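Local coordinates for protein NAD(P)H-hydrate epimerase (Saccharomyces cerevisiae, PDB 1JZT) that catalyses the epimerisation of the R and S forms of NAD(P)HX, the hydrated and damaged form of NAD(P)H, so that both can be repaired, at residues A[38-43]-A[75-80]; A[68-73]-A[170-175]. All coordinates share one frame; numbering follows the deposited sequence.

Interaction 1. Residues A[38-43]-A[75-80]; sequences SVAQAV and LVCARH
His80 meets the CB of Ala40 with its own CB, 3.6 Å away, while its imidazole ring reaches Phe37 and Glu33, earlier on helix 28-46. The ring has CG1 of Val76, one turn earlier in the same helix, in its plane at the edge, and it makes an edge-to-face pair with Phe37. This is helix-on-helix packing in the Rossmann-like YjeF N-terminal domain: helix 28-46 runs before strand 60-65 of the sheet, and helix 69-83 follows that strand. The short segments cross at -48° with their axes 8.2 Å apart. The small side chains of Ala40 and Cys77 at the crossing are consistent with this approach, and the backbones come nearest where these two face each other, CA of Ala40 to CA of Cys77 5.0 Å.

Cys77 fills the middle. Its sulfur lies anti to the backbone N (chi1 171°), which carries SG across to helix 28-46 and sets it over the backbone between two neighbouring residues, 3.7 Å from the N of Ala40. The methyl of Ala40 rests against both the CB of His80 and the O of Cys77, with Phe84 also against it. Val39 extends the apolar patch next to it, its CG1 against the sulfur. No hydrogen bond joins the two segments; they meet by van der Waals contact.

The polar tie between the helices lies a little further up helix 28-46. There the carboxylate of Glu33 takes NE2 of His80 on OE2 and forms a salt bridge through OE1 with NH2 of Arg79, which helps fix the rotation of the imidazole while its CB stays in the apolar seam. The closest touch of the whole crossing is made by sulfur and methyl: SG of Cys77 lies 3.5 Å from CG1 of Val39.

Interaction 2. Residues A[68-73]-A[170-175]; sequences GNNGGD and VSVDVP
Asn70 slides its amide past Val172, and the tight part of the contact gathers round OD1. This oxygen is 3.6 Å from CG1 of Val172 and also touches the CB of Asp173. It stands 3.1 Å from the backbone O of Val172, and since both are acceptors no hydrogen bond joins them. Two carbonyl-type oxygens this close would suit a cation nearby, in keeping with the predicted potassium ligation by Asn70, Asp138 and Thr176. The CG of Asn70 is turned away from its backbone N (chi1 -151°), which brings the amide to the end of strand 169-172. There ND2 donates to a water, 2.8 Å away, which in turn reaches the O of Val174.

Beyond the strand the chain makes a classic gamma turn at Asp173, with N of Val174 bonded to O of Val172 at 2.8 Å. The other side of the contact is looser: the CB of Asp73 comes only within 4.2 Å of CG1 of Val172, and the two aspartates stay apart, OD2 of Asp73 lying 6.6 Å from OD2 of Asp173. The carboxylate of Asp173 is instead held by Lys202 and the N of Leu198. With an alanine in place of Asn70, the water would probably lose its amide donor and the predicted potassium site one of its ligands.

Gly68, at the N-cap, and Gly71, in the helix's first turn, are consistent with a Rossmann-type glycine-rich strand-turn-helix, packed against the end of strand 169-172, with residues of both segments in the predicted NADPHX site.

Helix 69-83 serves both contacts, with its first turn in interaction 2 and its middle in interaction 1, and their centres lie 11 Å apart. Both are buried, but interaction 2 sits nearer the centre of the chain, while interaction 1 grades into partly exposed histidine at one margin. The chemistry follows: between 38-43 and 75-80 helix meets helix mainly through apolar side chains, with no hydrogen bond, whereas 68-73 and 170-175 set an amide, backbone oxygens and a water at the C-terminal end of an inner strand, in the predicted site. The two join directly, because helix 28-46 also covers strand 169-172: CG2 of Val39 lies 3.9 Å from CG1 of Val172.

Interaction 1. Residues A[38-43]-A[75-80]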
ATOM      1  N   SER A  38       8.332  -3.451  -0.939  1.00  7.19           N
ATOM      2  CA  SER A  38       8.585  -2.090  -0.466  1.00  7.23           C
ATOM      3  C   SER A  38       7.681  -1.730   0.704  1.00  8.12           C
ATOM      4  O   SER A  38       8.141  -1.256   1.738  1.00  6.96           O
ATOM      5  CB  SER A  38       8.358  -1.081  -1.597  1.00  8.96           C
ATOM      6  OG  SER A  38       9.353  -1.191  -2.589  1.00  8.66           O
ATOM      7  N   VAL A  39       6.383  -1.940   0.521  1.00  8.38           N
ATOM      8  CA  VAL A  39       5.416  -1.643   1.570  1.00  7.78           C
ATOM      9  C   VAL A  39       5.760  -2.387   2.857  1.00  6.31           C
ATOM     10  O   VAL A  39       5.755  -1.802   3.934  1.00  4.05           O
ATOM     11  CB  VAL A  39       3.989  -2.043   1.157  1.00  7.71           C
ATOM     12  CG1 VAL A  39       3.015  -1.750   2.299  1.00  9.39           C
ATOM     13  CG2 VAL A  39       3.584  -1.281  -0.100  1.00 10.21           C
ATOM     14  N   ALA A  40       6.032  -3.684   2.755  1.00  5.61           N
ATOM     15  CA  ALA A  40       6.390  -4.477   3.932  1.00  5.39           C
ATOM     16  C   ALA A  40       7.636  -3.910   4.618  1.00  5.01           C
ATOM     17  O   ALA A  40       7.695  -3.797   5.848  1.00  4.68           O
ATOM     18  CB  ALA A  40       6.637  -5.915   3.527  1.00  5.34           C
ATOM     19  N   GLN A  41       8.645  -3.562   3.826  1.00  6.24           N
ATOM     20  CA  GLN A  41       9.868  -2.998   4.395  1.00  8.56           C
ATOM     21  C   GLN A  41       9.572  -1.684   5.150  1.00  8.63           C
ATOM     22  O   GLN A  41      10.148  -1.433   6.209  1.00  9.93           O
ATOM     23  CB  GLN A  41      10.909  -2.782   3.283  1.00  8.53           C
ATOM     24  CG  GLN A  41      12.331  -2.471   3.770  1.00 11.63           C
ATOM     25  CD  GLN A  41      13.365  -2.542   2.647  1.00 11.67           C
ATOM     26  OE1 GLN A  41      13.229  -1.874   1.627  1.00  9.70           O
ATOM     27  NE2 GLN A  41      14.402  -3.350   2.841  1.00 12.24           N
ATOM     28  N   ALA A  42       8.669  -0.855   4.623  1.00  9.36           N
ATOM     29  CA  ALA A  42       8.308   0.415   5.278  1.00  8.42           C
ATOM     30  C   ALA A  42       7.637   0.160   6.629  1.00  9.33           C
ATOM     31  O   ALA A  42       7.899   0.859   7.615  1.00  7.85           O
ATOM     32  CB  ALA A  42       7.366   1.239   4.380  1.00  7.93           C
ATOM     33  N   VAL A  43       6.761  -0.839   6.668  1.00  9.70           N
ATOM     34  CA  VAL A  43       6.060  -1.191   7.900  1.00 10.10           C
ATOM     35  C   VAL A  43       7.058  -1.676   8.951  1.00 10.34           C
ATOM     36  O   VAL A  43       6.996  -1.282  10.117  1.00 10.55           O
ATOM     37  CB  VAL A  43       5.029  -2.303   7.644  1.00 10.95           C
ATOM     38  CG1 VAL A  43       4.470  -2.820   8.966  1.00  9.94           C
ATOM     39  CG2 VAL A  43       3.917  -1.771   6.759  1.00 10.68           C
ATOM     40  N   LEU A  75      -1.451  -8.033  -1.002  1.00  7.21           N
ATOM     41  CA  LEU A  75      -1.337  -9.481  -0.830  1.00  7.71           C
ATOM     42  C   LEU A  75       0.138  -9.884  -0.744  1.00  8.93           C
ATOM     43  O   LEU A  75       0.504 -10.772   0.034  1.00  9.89           O
ATOM     44  CB  LEU A  75      -2.019 -10.217  -1.993  1.00  9.64           C
ATOM     45  CG  LEU A  75      -3.515  -9.935  -2.183  1.00  9.96           C
ATOM     46  CD1 LEU A  75      -4.083 -10.771  -3.340  1.00 10.92           C
ATOM     47  CD2 LEU A  75      -4.245 -10.243  -0.893  1.00 12.63           C
ATOM     48  N   VAL A  76       0.975  -9.231  -1.548  1.00  7.85           N
ATOM     49  CA  VAL A  76       2.416  -9.491  -1.547  1.00  7.72           C
ATOM     50  C   VAL A  76       2.991  -9.010  -0.206  1.00  8.73           C
ATOM     51  O   VAL A  76       3.747  -9.720   0.455  1.00  8.03           O
ATOM     52  CB  VAL A  76       3.122  -8.723  -2.687  1.00  7.37           C
ATOM     53  CG1 VAL A  76       4.638  -8.790  -2.511  1.00  5.98           C
ATOM     54  CG2 VAL A  76       2.728  -9.316  -4.031  1.00  7.10           C
ATOM     55  N   CYS A  77       2.628  -7.789   0.174  1.00  8.55           N
ATOM     56  CA  CYS A  77       3.079  -7.185   1.425  1.00  8.87           C
ATOM     57  C   CYS A  77       2.833  -8.104   2.618  1.00  7.70           C
ATOM     58  O   CYS A  77       3.702  -8.287   3.462  1.00  7.90           O
ATOM     59  CB  CYS A  77       2.346  -5.864   1.643  1.00 12.47           C
ATOM     60  SG  CYS A  77       2.610  -5.119   3.271  1.00 15.74           S
ATOM     61  N   ALA A  78       1.632  -8.664   2.682  1.00  8.47           N
ATOM     62  CA  ALA A  78       1.252  -9.556   3.760  1.00  6.87           C
ATOM     63  C   ALA A  78       2.185 -10.760   3.894  1.00  9.32           C
ATOM     64  O   ALA A  78       2.510 -11.172   5.012  1.00  8.58           O
ATOM     65  CB  ALA A  78      -0.187 -10.022   3.561  1.00  8.34           C
ATOM     66  N   ARG A  79       2.610 -11.327   2.769  1.00  8.53           N
ATOM     67  CA  ARG A  79       3.514 -12.487   2.793  1.00  8.72           C
ATOM     68  C   ARG A  79       4.894 -12.091   3.323  1.00  7.71           C
ATOM     69  O   ARG A  79       5.480 -12.810   4.131  1.00  7.63           O
ATOM     70  CB  ARG A  79       3.622 -13.105   1.383  1.00  8.70           C
ATOM     71  CG  ARG A  79       4.777 -14.111   1.178  1.00  8.92           C
ATOM     72  CD  ARG A  79       4.542 -14.958  -0.080  1.00  9.53           C
ATOM     73  NE  ARG A  79       4.030 -14.149  -1.182  1.00 10.81           N
ATOM     74  CZ  ARG A  79       4.775 -13.358  -1.946  1.00  8.70           C
ATOM     75  NH1 ARG A  79       6.086 -13.267  -1.741  1.00  8.13           N
ATOM     76  NH2 ARG A  79       4.199 -12.638  -2.903  1.00  8.11           N
ATOM     77  N   HIS A  80       5.416 -10.948   2.888  1.00  8.08           N
ATOM     78  CA  HIS A  80       6.722 -10.524   3.376  1.00  9.85           C
ATOM     79  C   HIS A  80       6.679 -10.203   4.867  1.00  9.40           C
ATOM     80  O   HIS A  80       7.623 -10.499   5.594  1.00  9.49           O
ATOM     81  CB  HIS A  80       7.242  -9.331   2.568  1.00  9.19           C
ATOM     82  CG  HIS A  80       7.756  -9.720   1.219  1.00 11.68           C
ATOM     83  ND1 HIS A  80       8.968 -10.357   1.040  1.00 12.40           N
ATOM     84  CD2 HIS A  80       7.188  -9.648  -0.007  1.00 10.05           C
ATOM     85  CE1 HIS A  80       9.119 -10.661  -0.235  1.00 13.31           C
ATOM     86  NE2 HIS A  80       8.052 -10.243  -0.893  1.00 11.94           N
TER

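Interaction 2. Residues A[68-73]-A[170-175]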
ATOM      1  N   GLY A  68      -8.375  -4.515  -7.017  1.00 14.90           N
ATOM      2  CA  GLY A  68      -7.484  -4.319  -8.144  1.00 13.94           C
ATOM      3  C   GLY A  68      -6.007  -4.409  -7.805  1.00 14.66           C
ATOM      4  O   GLY A  68      -5.608  -5.100  -6.871  1.00 14.80           O
ATOM      5  N   ASN A  69      -5.206  -3.695  -8.588  1.00 14.77           N
ATOM      6  CA  ASN A  69      -3.754  -3.638  -8.449  1.00 16.16           C
ATOM      7  C   ASN A  69      -3.279  -3.293  -7.029  1.00 14.93           C
ATOM      8  O   ASN A  69      -2.352  -3.917  -6.510  1.00 13.75           O
ATOM      9  CB  ASN A  69      -3.208  -2.592  -9.427  1.00 20.01           C
ATOM     10  CG  ASN A  69      -1.702  -2.458  -9.361  1.00 21.54           C
ATOM     11  OD1 ASN A  69      -0.977  -3.352  -9.791  1.00 23.60           O
ATOM     12  ND2 ASN A  69      -1.220  -1.335  -8.822  1.00 21.51           N
ATOM     13  N   ASN A  70      -3.898  -2.283  -6.420  1.00 14.06           N
ATOM     14  CA  ASN A  70      -3.519  -1.856  -5.078  1.00 12.53           C
ATOM     15  C   ASN A  70      -3.655  -3.040  -4.121  1.00 11.01           C
ATOM     16  O   ASN A  70      -2.762  -3.301  -3.312  1.00 10.04           O
ATOM     17  CB  ASN A  70      -4.396  -0.682  -4.619  1.00 12.39           C
ATOM     18  CG  ASN A  70      -3.679   0.237  -3.626  1.00 12.67           C
ATOM     19  OD1 ASN A  70      -2.569   0.715  -3.895  1.00 14.32           O
ATOM     20  ND2 ASN A  70      -4.316   0.505  -2.494  1.00 10.71           N
ATOM     21  N   GLY A  71      -4.768  -3.763  -4.226  1.00  9.05           N
ATOM     22  CA  GLY A  71      -4.986  -4.915  -3.373  1.00  8.25           C
ATOM     23  C   GLY A  71      -3.928  -5.979  -3.609  1.00  9.48           C
ATOM     24  O   GLY A  71      -3.472  -6.624  -2.667  1.00  7.73           O
ATOM     25  N   GLY A  72      -3.534  -6.160  -4.867  1.00  8.93           N
ATOM     26  CA  GLY A  72      -2.521  -7.151  -5.187  1.00 11.42           C
ATOM     27  C   GLY A  72      -1.223  -6.837  -4.461  1.00 10.86           C
ATOM     28  O   GLY A  72      -0.572  -7.736  -3.918  1.00  9.97           O
ATOM     29  N   ASP A  73      -0.842  -5.560  -4.456  1.00 10.07           N
ATOM     30  CA  ASP A  73       0.378  -5.130  -3.775  1.00 10.23           C
ATOM     31  C   ASP A  73       0.257  -5.494  -2.296  1.00  9.95           C
ATOM     32  O   ASP A  73       1.233  -5.880  -1.656  1.00 10.03           O
ATOM     33  CB  ASP A  73       0.584  -3.610  -3.908  1.00  9.72           C
ATOM     34  CG  ASP A  73       0.959  -3.176  -5.324  1.00 10.77           C
ATOM     35  OD1 ASP A  73       1.269  -4.035  -6.170  1.00  8.91           O
ATOM     36  OD2 ASP A  73       0.947  -1.960  -5.588  1.00 10.93           O
ATOM     37  N   VAL A 170      -1.266   2.609   7.292  1.00  7.91           N
ATOM     38  CA  VAL A 170      -0.176   2.687   6.321  1.00  7.37           C
ATOM     39  C   VAL A 170      -0.833   2.577   4.945  1.00  9.58           C
ATOM     40  O   VAL A 170      -1.295   1.494   4.570  1.00  8.07           O
ATOM     41  CB  VAL A 170       0.808   1.497   6.483  1.00  5.92           C
ATOM     42  CG1 VAL A 170       1.914   1.584   5.433  1.00  6.55           C
ATOM     43  CG2 VAL A 170       1.401   1.492   7.898  1.00  5.32           C
ATOM     44  N   SER A 171      -0.880   3.684   4.201  1.00  8.91           N
ATOM     45  CA  SER A 171      -1.519   3.689   2.882  1.00  9.60           C
ATOM     46  C   SER A 171      -0.582   3.331   1.744  1.00  9.76           C
ATOM     47  O   SER A 171       0.507   3.892   1.624  1.00  9.39           O
ATOM     48  CB  SER A 171      -2.152   5.057   2.588  1.00  7.22           C
ATOM     49  OG  SER A 171      -3.311   5.269   3.370  1.00  8.74           O
ATOM     50  N   VAL A 172      -1.029   2.403   0.901  1.00  9.08           N
ATOM     51  CA  VAL A 172      -0.253   1.950  -0.242  1.00  8.34           C
ATOM     52  C   VAL A 172      -0.494   2.845  -1.456  1.00 10.12           C
ATOM     53  O   VAL A 172      -1.622   2.964  -1.950  1.00  9.52           O
ATOM     54  CB  VAL A 172      -0.610   0.496  -0.621  1.00  8.62           C
ATOM     55  CG1 VAL A 172       0.289   0.023  -1.753  1.00 11.71           C
ATOM     56  CG2 VAL A 172      -0.454  -0.407   0.595  1.00 10.53           C
ATOM     57  N   ASP A 173       0.591   3.459  -1.916  1.00  9.60           N
ATOM     58  CA  ASP A 173       0.618   4.351  -3.066  1.00 11.07           C
ATOM     59  C   ASP A 173      -0.049   5.706  -2.814  1.00 11.22           C
ATOM     60  O   ASP A 173       0.608   6.747  -2.889  1.00 13.09           O
ATOM     61  CB  ASP A 173      -0.006   3.675  -4.288  1.00 12.84           C
ATOM     62  CG  ASP A 173       0.352   4.388  -5.570  1.00 17.04           C
ATOM     63  OD1 ASP A 173       1.505   4.864  -5.663  1.00 15.84           O
ATOM     64  OD2 ASP A 173      -0.500   4.464  -6.480  1.00 19.63           O
ATOM     65  N   VAL A 174      -1.348   5.683  -2.537  1.00 10.83           N
ATOM     66  CA  VAL A 174      -2.126   6.884  -2.242  1.00 11.71           C
ATOM     67  C   VAL A 174      -3.175   6.538  -1.188  1.00 11.10           C
ATOM     68  O   VAL A 174      -3.595   5.387  -1.072  1.00 11.76           O
ATOM     69  CB  VAL A 174      -2.856   7.443  -3.504  1.00 12.76           C
ATOM     70  CG1 VAL A 174      -1.851   7.993  -4.493  1.00 14.54           C
ATOM     71  CG2 VAL A 174      -3.701   6.353  -4.156  1.00 14.21           C
ATOM     72  N   PRO A 175      -3.599   7.529  -0.384  1.00 10.40           N
ATOM     73  CA  PRO A 175      -4.612   7.279   0.650  1.00 10.72           C
ATOM     74  C   PRO A 175      -5.940   6.979  -0.039  1.00 11.69           C
ATOM     75  O   PRO A 175      -6.407   7.772  -0.856  1.00 11.32           O
ATOM     76  CB  PRO A 175      -4.654   8.598   1.426  1.00 12.54           C
ATOM     77  CG  PRO A 175      -3.269   9.168   1.219  1.00 12.08           C
ATOM     78  CD  PRO A 175      -3.025   8.877  -0.241  1.00 10.02           C
TER
HETATM   79  O   HOH W   1      -4.533   2.634  -0.765  1.00 10.41           O